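Local coordinates for PR domain zinc finger protein 2 (Homo sapiens, PDB 2QPW) that methylates a specific lysine of the histone H3 tail with S-adenosyl-L-methionine as methyl donor, its PR (SET-related) domain forming the methyltransferase part, at residues G58-D63 against M87-T92. Sequence-based numbering, arbitrary orientation.
Sequences GPFVGD and MCIDAT
The ring of Phe60 meets the carbonyl O of Ile89 at its edge, near the ring plane, with CE2 3.6 Å from that oxygen, while Ala91 CB comes in obliquely, 3.8 Å from CZ. Trp77 packs against the same ring edge-to-face. Here, in the PR domain, a member of the SET family of folds, the loop leaving strand 56-57 crosses to the end of strand 85-90 and begins the antiparallel strand 63-65 beside it. A large, flat apolar side chain suits this buried place: chi1 of -177° sets CG anti to the backbone N, and the ring beyond it lies against Ala91 and Ile89, whose CG2 is 4.1 Å from CD2. That methyl, the branch a beta-branched residue adds, lies 3.4 Å from Gly62 N. Glycine suits position 62 because its CA lies 3.4 Å from Asp90 O, and a CB would run into Asp90 C. Small Ala91 places its CB against both the ring and Val61 O.

Asp63 and Asp90 form a hydrogen-bonded antiparallel pair: Asp90 N donates to Asp63 O at 2.9 Å, and Asp63 N returns a bond to Asp90 O from above the carbonyl plane. Their carboxylates have separate salt-bridge partners, Lys96 for Asp63 OD2, Lys65 and Lys71 for Asp90 OD2. At Asp90, the strand's last residue, an Asx turn follows: OD1 accepts Thr92 N from above the carboxylate plane and Thr92 OG1, 2.7 Å from OD1, on its syn lone pair.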
loop_
_atom_site.group_PDB
_atom_site.type_symbol
_atom_site.label_atom_id
_atom_site.label_comp_id
_atom_site.label_asym_id
_atom_site.label_seq_id
_atom_site.Cartn_x
_atom_site.Cartn_y
_atom_site.Cartn_z
ATOM N N GLY A 58 7.256 -3.154 -6.359
ATOM C CA GLY A 58 7.983 -3.285 -5.094
ATOM C C GLY A 58 9.512 -3.366 -5.269
ATOM O O GLY A 58 10.030 -3.136 -6.368
ATOM N N PRO A 59 10.243 -3.701 -4.195
ATOM C CA PRO A 59 9.683 -4.147 -2.914
ATOM C C PRO A 59 9.146 -3.017 -2.038
ATOM O O PRO A 59 9.658 -1.884 -2.087
ATOM C CB PRO A 59 10.898 -4.754 -2.203
ATOM C CG PRO A 59 12.086 -3.995 -2.787
ATOM C CD PRO A 59 11.718 -3.706 -4.205
ATOM N N PHE A 60 8.189 -3.356 -1.170
ATOM C CA PHE A 60 7.816 -2.490 -0.026
ATOM C C PHE A 60 8.986 -2.456 0.953
ATOM O O PHE A 60 9.474 -3.515 1.355
ATOM C CB PHE A 60 6.524 -3.056 0.640
ATOM C CG PHE A 60 5.966 -2.228 1.795
ATOM C CD1 PHE A 60 4.813 -1.457 1.614
ATOM C CD2 PHE A 60 6.545 -2.277 3.075
ATOM C CE1 PHE A 60 4.266 -0.699 2.680
ATOM C CE2 PHE A 60 6.005 -1.534 4.157
ATOM C CZ PHE A 60 4.874 -0.724 3.942
ATOM N N VAL A 61 9.429 -1.261 1.375
ATOM C CA VAL A 61 10.517 -1.165 2.399
ATOM C C VAL A 61 10.125 -0.317 3.624
ATOM O O VAL A 61 9.184 0.473 3.566
ATOM C CB VAL A 61 11.900 -0.670 1.815
ATOM C CG1 VAL A 61 12.295 -1.502 0.549
ATOM C CG2 VAL A 61 11.864 0.843 1.504
ATOM N N GLY A 62 10.825 -0.533 4.731
ATOM C CA GLY A 62 10.501 0.169 5.994
ATOM C C GLY A 62 11.494 -0.248 7.072
ATOM O O GLY A 62 12.286 -1.154 6.840
ATOM N N ASP A 63 11.456 0.435 8.225
ATOM C CA ASP A 63 12.334 0.126 9.374
ATOM C C ASP A 63 11.953 -1.239 9.974
ATOM O O ASP A 63 10.770 -1.523 10.121
ATOM C CB ASP A 63 12.173 1.235 10.449
ATOM C CG ASP A 63 13.013 2.494 10.175
ATOM O OD1 ASP A 63 13.875 2.537 9.239
ATOM O OD2 ASP A 63 12.832 3.450 10.966
ATOM N N MET A 87 9.502 -9.831 12.277
ATOM C CA MET A 87 9.756 -8.417 12.366
ATOM C C MET A 87 8.684 -7.617 11.603
ATOM O O MET A 87 8.099 -8.132 10.648
ATOM C CB MET A 87 11.209 -8.141 11.911
ATOM C CG MET A 87 12.253 -8.938 12.876
ATOM S SD MET A 87 12.398 -8.201 14.518
ATOM C CE MET A 87 12.976 -6.735 13.966
ATOM N N CYS A 88 8.363 -6.424 12.087
ATOM C CA CYS A 88 7.470 -5.511 11.347
ATOM C C CYS A 88 8.344 -4.637 10.461
ATOM O O CYS A 88 9.396 -4.143 10.912
ATOM C CB CYS A 88 6.684 -4.616 12.307
ATOM S SG CYS A 88 5.562 -5.535 13.363
ATOM N N ILE A 89 7.917 -4.442 9.210
ATOM C CA ILE A 89 8.603 -3.567 8.239
ATOM C C ILE A 89 7.743 -2.289 8.187
ATOM O O ILE A 89 6.640 -2.321 7.614
ATOM C CB ILE A 89 8.651 -4.276 6.872
ATOM C CG1 ILE A 89 9.317 -5.670 6.990
ATOM C CG2 ILE A 89 9.376 -3.406 5.820
ATOM C CD1 ILE A 89 10.763 -5.677 7.662
ATOM N N ASP A 90 8.214 -1.226 8.842
ATOM C CA ASP A 90 7.359 -0.092 9.218
ATOM C C ASP A 90 7.689 1.160 8.391
ATOM O O ASP A 90 8.796 1.717 8.504
ATOM C CB ASP A 90 7.548 0.240 10.712
ATOM C CG ASP A 90 6.574 1.298 11.208
ATOM O OD1 ASP A 90 5.593 1.612 10.492
ATOM O OD2 ASP A 90 6.774 1.792 12.348
ATOM N N ALA A 91 6.730 1.580 7.563
ATOM C CA ALA A 91 6.867 2.771 6.720
ATOM C C ALA A 91 5.953 3.901 7.212
ATOM O O ALA A 91 5.641 4.829 6.454
ATOM C CB ALA A 91 6.579 2.438 5.228
ATOM N N THR A 92 5.519 3.836 8.473
ATOM C CA THR A 92 4.728 4.938 9.068
ATOM C C THR A 92 5.387 6.316 8.814
ATOM O O THR A 92 4.701 7.279 8.429
ATOM C CB THR A 92 4.428 4.712 10.599
ATOM O OG1 THR A 92 3.707 3.487 10.773
ATOM C CG2 THR A 92 3.585 5.829 11.156
#